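Local coordinates for protein ketosynthase (Streptomyces sp. MSC090213JE08, PDB 6KXD) that belongs to the ketosynthase/chain length factor of the ishigamide highly reducing type II polyketide synthase and probably serves in 3-oxoacyl-[acyl-carrier-protein] synthesis, at residues L59-V67 with P225-C233; D349-V357 with A367-G375. One frame throughout, in Å; residues are numbered along the deposited sequence.

Interaction 1: L59-V67 with P225-C233; sequences LPSSDVCTV and PAPLLGEGC
C65 and V67 are bonded to L229 and E231 where the short strand 63-65 runs alongside the start of strand 229-240, in the N-terminal ketoacyl synthase region of a thiolase-clan protein. The two segments point the same way, their directions 20° apart, and they close tightly at the buried end that leads to V67 and G232. There the N of C65 donates to the O of L229 at 2.8 Å. The carbonyl of C65 faces G230, whose CA comes within 3.1 Å of that O in a CA-H...O contact. The SG of C65 rests against CD2 of L228 at 3.7 Å, where the packing begins to give way to the partly exposed side.

E231 supplies a second polar link. With CG placed between its own backbone N and carbonyl carbon (chi1 62°) and the chain extended beyond, the carboxylate reaches across to the other segment, passing V67 at about a right angle. OE2 uses its anti lone pair to accept a nearly straight bond, 171° at the hydrogen and 2.8 Å long, from the N of V67. The same oxygen forms a salt bridge with R86, and OE1 accepts from the N of F208, so both oxygens are held and the carboxylate's rotation is fixed. An alanine at E231 is likely to leave the N of V67 without its acceptor and the R86 charge without this mate.

Toward D63, P60 and A226 the contact is looser and partly open to solvent. L228 CD1 touches the backbone O of D63; the D63 carboxylate forms a salt bridge with K51. Farther out, the CB of A226 touches the CB of P60 at 3.8 Å, while the P60 ring also meets W214 and H217 of helix 210-219. S61 closes an ST turn, its OG accepting from the N of D63 at 3.3 Å.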
loop_
_atom_site.group_PDB
_atom_site.type_symbol
_atom_site.label_atom_id
_atom_site.label_comp_id
_atom_site.label_asym_id
_atom_site.label_seq_id
_atom_site.Cartn_x
_atom_site.Cartn_y
_atom_site.Cartn_z
ATOM N N LEU B 59 27.792 6.487 8.111
ATOM C CA LEU B 59 26.941 6.501 6.917
ATOM C C LEU B 59 27.813 6.266 5.694
ATOM O O LEU B 59 29.004 6.552 5.725
ATOM C CB LEU B 59 26.237 7.854 6.787
ATOM C CG LEU B 59 25.186 8.177 7.842
ATOM C CD1 LEU B 59 24.824 9.645 7.777
ATOM C CD2 LEU B 59 23.948 7.308 7.689
ATOM N N PRO B 60 27.234 5.802 4.562
ATOM C CA PRO B 60 28.010 5.564 3.349
ATOM C C PRO B 60 28.531 6.867 2.738
ATOM O O PRO B 60 29.413 6.836 1.911
ATOM C CB PRO B 60 27.051 4.881 2.359
ATOM C CG PRO B 60 25.697 4.822 3.047
ATOM C CD PRO B 60 25.811 5.492 4.399
ATOM N N SER B 61 27.906 7.984 3.110
ATOM C CA SER B 61 28.277 9.293 2.705
ATOM C C SER B 61 27.972 10.251 3.850
ATOM O O SER B 61 26.986 10.070 4.585
ATOM C CB SER B 61 27.544 9.705 1.464
ATOM O OG SER B 61 27.822 11.064 1.180
ATOM N N SER B 62 28.784 11.303 3.949
ATOM C CA SER B 62 28.670 12.258 5.036
ATOM C C SER B 62 27.651 13.332 4.665
ATOM O O SER B 62 27.149 14.021 5.536
ATOM C CB SER B 62 30.011 12.876 5.352
ATOM O OG SER B 62 30.585 13.439 4.176
ATOM N N ASP B 63 27.416 13.492 3.359
ATOM C CA ASP B 63 26.580 14.540 2.854
ATOM C C ASP B 63 25.132 14.022 2.802
ATOM O O ASP B 63 24.880 12.929 2.285
ATOM C CB ASP B 63 27.094 14.999 1.495
ATOM C CG ASP B 63 28.370 15.825 1.608
ATOM O OD1 ASP B 63 28.606 16.382 2.697
ATOM O OD2 ASP B 63 29.079 15.948 0.597
ATOM N N VAL B 64 24.209 14.813 3.361
ATOM C CA VAL B 64 22.791 14.447 3.434
ATOM C C VAL B 64 21.929 15.702 3.275
ATOM O O VAL B 64 22.292 16.821 3.663
ATOM C CB VAL B 64 22.433 13.694 4.731
ATOM C CG1 VAL B 64 23.176 12.375 4.873
ATOM C CG2 VAL B 64 22.615 14.545 5.972
ATOM N N CYS B 65 20.721 15.483 2.748
ATOM C CA CYS B 65 19.748 16.507 2.640
ATOM C C CYS B 65 18.624 16.204 3.628
ATOM O O CYS B 65 17.545 15.717 3.252
ATOM C CB CYS B 65 19.222 16.645 1.219
ATOM S SG CYS B 65 20.533 16.954 0.008
ATOM N N THR B 66 18.911 16.470 4.901
ATOM C CA THR B 66 17.944 16.291 5.951
ATOM C C THR B 66 17.105 17.567 6.045
ATOM O O THR B 66 17.485 18.656 5.559
ATOM C CB THR B 66 18.623 15.989 7.300
ATOM O OG1 THR B 66 19.727 16.879 7.371
ATOM C CG2 THR B 66 19.096 14.560 7.463
ATOM N N VAL B 67 15.967 17.427 6.717
ATOM C CA VAL B 67 15.146 18.558 7.072
ATOM C C VAL B 67 15.892 19.337 8.156
ATOM O O VAL B 67 16.104 18.802 9.215
ATOM C CB VAL B 67 13.758 18.135 7.582
ATOM C CG1 VAL B 67 12.907 19.334 7.869
ATOM C CG2 VAL B 67 13.035 17.251 6.590
ATOM N N PRO B 225 28.862 6.094 -6.775
ATOM C CA PRO B 225 29.089 6.723 -5.475
ATOM C C PRO B 225 27.801 6.646 -4.641
ATOM O O PRO B 225 26.701 6.469 -5.183
ATOM C CB PRO B 225 29.466 8.172 -5.815
ATOM C CG PRO B 225 28.744 8.422 -7.128
ATOM C CD PRO B 225 28.735 7.086 -7.854
ATOM N N ALA B 226 27.973 6.711 -3.325
ATOM C CA ALA B 226 26.865 6.668 -2.414
ATOM C C ALA B 226 25.976 7.862 -2.750
ATOM O O ALA B 226 26.466 8.979 -2.861
ATOM C CB ALA B 226 27.355 6.687 -0.987
ATOM N N PRO B 227 24.663 7.650 -2.998
ATOM C CA PRO B 227 23.799 8.745 -3.439
ATOM C C PRO B 227 23.631 9.841 -2.369
ATOM O O PRO B 227 23.692 9.587 -1.155
ATOM C CB PRO B 227 22.481 8.029 -3.772
ATOM C CG PRO B 227 22.498 6.798 -2.902
ATOM C CD PRO B 227 23.949 6.370 -2.859
ATOM N N LEU B 228 23.433 11.064 -2.837
ATOM C CA LEU B 228 22.958 12.128 -1.990
ATOM C C LEU B 228 21.481 11.847 -1.661
ATOM O O LEU B 228 20.643 11.837 -2.563
ATOM C CB LEU B 228 23.087 13.466 -2.712
ATOM C CG LEU B 228 22.738 14.661 -1.840
ATOM C CD1 LEU B 228 23.485 14.592 -0.512
ATOM C CD2 LEU B 228 22.987 15.983 -2.553
ATOM N N LEU B 229 21.182 11.623 -0.384
ATOM C CA LEU B 229 19.818 11.233 0.009
ATOM C C LEU B 229 19.167 12.411 0.729
ATOM O O LEU B 229 19.788 13.078 1.538
ATOM C CB LEU B 229 19.876 10.011 0.923
ATOM C CG LEU B 229 20.330 8.723 0.238
ATOM C CD1 LEU B 229 20.526 7.607 1.246
ATOM C CD2 LEU B 229 19.323 8.312 -0.837
ATOM N N GLY B 230 17.880 12.570 0.453
ATOM C CA GLY B 230 17.061 13.573 1.097
ATOM C C GLY B 230 15.881 12.912 1.765
ATOM O O GLY B 230 15.733 11.672 1.813
ATOM N N GLU B 231 15.033 13.748 2.335
ATOM C CA GLU B 231 13.925 13.219 3.043
ATOM C C GLU B 231 12.829 14.274 3.074
ATOM O O GLU B 231 13.068 15.476 2.877
ATOM C CB GLU B 231 14.334 12.840 4.467
ATOM C CG GLU B 231 14.805 14.032 5.261
ATOM C CD GLU B 231 14.901 13.844 6.775
ATOM O OE1 GLU B 231 14.491 12.788 7.257
ATOM O OE2 GLU B 231 15.396 14.762 7.458
ATOM N N GLY B 232 11.670 13.827 3.517
ATOM C CA GLY B 232 10.678 14.687 3.926
ATOM C C GLY B 232 9.315 14.180 3.523
ATOM O O GLY B 232 9.108 12.996 3.258
ATOM N N CYS B 233 8.366 15.104 3.451
ATOM C CA CYS B 233 7.005 14.766 3.093
ATOM C C CYS B 233 6.366 15.939 2.356
ATOM O O CYS B 233 6.479 17.082 2.762
ATOM C CB CYS B 233 6.165 14.450 4.328
ATOM S SG CYS B 233 4.396 14.167 4.027
#

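Interaction 2: D349-V357 with A367-G375; sequences DSRGRIALV and AVAVLRLIG
V368 sets its CG1 against CG of L356 at 3.7 Å, while its CA-H points to the O of V357, in an antiparallel beta hairpin built from strands 354-360 and 365-373. The next residue, A369, forms a hydrogen-bonded pair with V357: each N donates to the other's O, and the A369 methyl touches V357 CG2. V370 turns to the opposite face and, with CG1 anti to its own N (chi1 178°), brings that methyl to 3.7 Å from CG2 of I354. L371 repeats the hydrogen-bonded pattern with A355, the bond from the N of L371 to the O of A355 measuring 2.7 Å.

R372 pairs with I354 and, bent at chi2 and chi3, swings across to the neighbouring strand. Its guanidinium lies flat beneath the I354 CD1 methyl, which sits 3.4 Å above the centre of the plane. The edge is used as well: NH1 donates to the O of G352 at 3.0 Å, with that oxygen exactly in the guanidinium plane. L373 then gives a straight bond (179°) from its N to the O of R353, and its CB packs against the O of S350 at 3.4 Å, where the type II turn S350-R353 leads into strand 354-360. A weak bond from the N of G352 reaches the O of L373. Beyond the strand, R351 lies across I374, and its NE makes a weak, 3.4 Å bond to the O of G375.

Helix 332-344 covers the face of A355 and V357 through V340 and I337, and receives L373 on V340 and A344. Strand 287-291 runs parallel to strand 354-360 on one edge of the hairpin, bonding to I354 and L356, and strand 250-259 pairs antiparallel with strand 365-373 on the other.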
loop_
_atom_site.group_PDB
_atom_site.type_symbol
_atom_site.label_atom_id
_atom_site.label_comp_id
_atom_site.label_asym_id
_atom_site.label_seq_id
_atom_site.Cartn_x
_atom_site.Cartn_y
_atom_site.Cartn_z
ATOM N N ASP B 349 2.235 34.486 -14.766
ATOM C CA ASP B 349 2.644 33.831 -16.038
ATOM C C ASP B 349 2.230 32.345 -16.032
ATOM O O ASP B 349 2.060 31.742 -17.091
ATOM C CB ASP B 349 4.155 33.940 -16.288
ATOM C CG ASP B 349 4.684 35.289 -16.797
ATOM O OD1 ASP B 349 3.889 36.240 -16.981
ATOM O OD2 ASP B 349 5.909 35.391 -17.001
ATOM N N SER B 350 2.089 31.750 -14.835
ATOM C CA SER B 350 1.821 30.327 -14.706
ATOM C C SER B 350 0.346 29.993 -14.948
ATOM O O SER B 350 0.029 28.839 -15.154
ATOM C CB SER B 350 2.242 29.823 -13.347
ATOM O OG SER B 350 1.488 30.435 -12.305
ATOM N N ARG B 351 -0.555 30.986 -14.898
ATOM C CA ARG B 351 -1.969 30.688 -14.885
ATOM C C ARG B 351 -2.363 30.012 -16.202
ATOM O O ARG B 351 -2.004 30.478 -17.253
ATOM C CB ARG B 351 -2.847 31.926 -14.672
ATOM C CG ARG B 351 -4.329 31.587 -14.513
ATOM C CD ARG B 351 -5.134 32.552 -13.631
ATOM N NE ARG B 351 -6.248 31.906 -12.920
ATOM C CZ ARG B 351 -7.417 31.568 -13.469
ATOM N NH1 ARG B 351 -7.679 31.902 -14.721
ATOM N NH2 ARG B 351 -8.314 30.888 -12.775
ATOM N N GLY B 352 -3.108 28.918 -16.078
ATOM C CA GLY B 352 -3.604 28.057 -17.143
ATOM C C GLY B 352 -2.531 27.217 -17.813
ATOM O O GLY B 352 -2.848 26.559 -18.786
ATOM N N ARG B 353 -1.279 27.232 -17.299
ATOM C CA ARG B 353 -0.203 26.553 -18.003
ATOM C C ARG B 353 -0.199 25.065 -17.633
ATOM O O ARG B 353 -0.588 24.688 -16.568
ATOM C CB ARG B 353 1.150 27.183 -17.676
ATOM C CG ARG B 353 1.328 28.598 -18.207
ATOM C CD ARG B 353 1.228 28.700 -19.716
ATOM N NE ARG B 353 1.404 30.113 -20.056
ATOM C CZ ARG B 353 2.486 30.650 -20.611
ATOM N NH1 ARG B 353 3.162 29.977 -21.526
ATOM N NH2 ARG B 353 2.885 31.860 -20.240
ATOM N N ILE B 354 0.334 24.234 -18.530
ATOM C CA ILE B 354 0.467 22.817 -18.296
ATOM C C ILE B 354 1.808 22.509 -17.627
ATOM O O ILE B 354 2.890 23.022 -17.985
ATOM C CB ILE B 354 0.306 22.027 -19.611
ATOM C CG1 ILE B 354 -1.096 22.163 -20.189
ATOM C CG2 ILE B 354 0.657 20.551 -19.409
ATOM C CD1 ILE B 354 -2.150 21.484 -19.351
ATOM N N ALA B 355 1.754 21.616 -16.633
ATOM C CA ALA B 355 2.926 21.085 -16.043
ATOM C C ALA B 355 2.873 19.553 -16.104
ATOM O O ALA B 355 1.861 18.920 -16.040
ATOM C CB ALA B 355 3.074 21.560 -14.621
ATOM N N LEU B 356 4.047 18.983 -16.234
ATOM C CA LEU B 356 4.244 17.550 -16.321
ATOM C C LEU B 356 5.263 17.170 -15.248
ATOM O O LEU B 356 6.340 17.791 -15.169
ATOM C CB LEU B 356 4.801 17.186 -17.695
ATOM C CG LEU B 356 4.901 15.702 -18.018
ATOM C CD1 LEU B 356 4.737 15.478 -19.507
ATOM C CD2 LEU B 356 6.254 15.162 -17.598
ATOM N N VAL B 357 4.934 16.153 -14.458
ATOM C CA VAL B 357 5.878 15.614 -13.473
ATOM C C VAL B 357 6.066 14.134 -13.808
ATOM O O VAL B 357 5.157 13.485 -14.206
ATOM C CB VAL B 357 5.419 15.829 -12.022
ATOM C CG1 VAL B 357 5.177 17.292 -11.754
ATOM C CG2 VAL B 357 4.217 15.006 -11.646
ATOM N N ALA B 367 5.878 6.773 -13.753
ATOM C CA ALA B 367 4.602 7.493 -13.664
ATOM C C ALA B 367 4.797 8.945 -14.110
ATOM O O ALA B 367 5.859 9.581 -13.910
ATOM C CB ALA B 367 4.058 7.383 -12.272
ATOM N N VAL B 368 3.718 9.482 -14.705
ATOM C CA VAL B 368 3.697 10.791 -15.182
ATOM C C VAL B 368 2.366 11.413 -14.797
ATOM O O VAL B 368 1.355 10.756 -14.923
ATOM C CB VAL B 368 3.897 10.837 -16.705
ATOM C CG1 VAL B 368 3.691 12.246 -17.231
ATOM C CG2 VAL B 368 5.258 10.309 -17.111
ATOM N N ALA B 369 2.415 12.661 -14.322
ATOM C CA ALA B 369 1.202 13.416 -14.123
ATOM C C ALA B 369 1.256 14.693 -14.953
ATOM O O ALA B 369 2.273 15.405 -14.975
ATOM C CB ALA B 369 0.946 13.733 -12.669
ATOM N N VAL B 370 0.089 15.039 -15.508
ATOM C CA VAL B 370 -0.093 16.305 -16.245
ATOM C C VAL B 370 -1.075 17.180 -15.465
ATOM O O VAL B 370 -2.158 16.723 -15.079
ATOM C CB VAL B 370 -0.570 16.030 -17.676
ATOM C CG1 VAL B 370 -0.828 17.308 -18.454
ATOM C CG2 VAL B 370 0.427 15.169 -18.412
ATOM N N LEU B 371 -0.625 18.382 -15.122
ATOM C CA LEU B 371 -1.434 19.325 -14.320
ATOM C C LEU B 371 -1.722 20.555 -15.171
ATOM O O LEU B 371 -0.904 20.936 -15.992
ATOM C CB LEU B 371 -0.647 19.790 -13.113
ATOM C CG LEU B 371 -0.053 18.674 -12.243
ATOM C CD1 LEU B 371 0.787 19.279 -11.134
ATOM C CD2 LEU B 371 -1.133 17.808 -11.658
ATOM N N ARG B 372 -2.843 21.208 -14.895
ATOM C CA ARG B 372 -3.060 22.533 -15.416
ATOM C C ARG B 372 -3.019 23.501 -14.244
ATOM O O ARG B 372 -3.814 23.300 -13.286
ATOM C CB ARG B 372 -4.386 22.549 -16.155
ATOM C CG ARG B 372 -4.922 23.964 -16.329
ATOM C CD ARG B 372 -5.275 24.383 -17.724
ATOM N NE ARG B 372 -5.500 23.345 -18.722
ATOM C CZ ARG B 372 -4.984 23.387 -19.955
ATOM N NH1 ARG B 372 -4.085 24.314 -20.273
ATOM N NH2 ARG B 372 -5.364 22.484 -20.844
ATOM N N LEU B 373 -2.118 24.493 -14.325
ATOM C CA LEU B 373 -1.931 25.461 -13.244
ATOM C C LEU B 373 -3.104 26.436 -13.343
ATOM O O LEU B 373 -3.527 26.798 -14.448
ATOM C CB LEU B 373 -0.540 26.097 -13.303
ATOM C CG LEU B 373 0.601 25.077 -13.340
ATOM C CD1 LEU B 373 1.937 25.733 -13.569
ATOM C CD2 LEU B 373 0.607 24.261 -12.051
ATOM N N ILE B 374 -3.710 26.737 -12.195
ATOM C CA ILE B 374 -4.854 27.602 -12.133
ATOM C C ILE B 374 -4.426 28.790 -11.273
ATOM O O ILE B 374 -3.753 29.665 -11.807
ATOM C CB ILE B 374 -6.082 26.827 -11.647
ATOM C CG1 ILE B 374 -6.390 25.692 -12.625
ATOM C CG2 ILE B 374 -7.290 27.733 -11.434
ATOM C CD1 ILE B 374 -7.392 24.729 -12.096
ATOM N N GLY B 375 -4.703 28.742 -9.964
ATOM C CA GLY B 375 -4.464 29.847 -9.002
ATOM C C GLY B 375 -5.716 30.686 -8.778
ATOM O O GLY B 375 -6.480 30.899 -9.733
#

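In the fold
Interactions 1 and 2 lie well apart, their centres 29 Å from each other and their nearest atoms about 14 Å, and they do not touch. Their centres lie about 16 and 17 Å from the centre of the chain; the first is partly buried, the second buried. Strand pairing nevertheless connects them: strand 229-240 of interaction 1 pairs with strand 20-29, which pairs with strand 250-259, and that strand borders strand 365-373 of interaction 2. The first joins segments 158 residues apart, the second a local hairpin. Near interaction 2, the side chain of R353 is about 4 Å from a phosphate and from an acetate, both probably from the crystallisation liquor. The partner chain of the assembly touches neither contact.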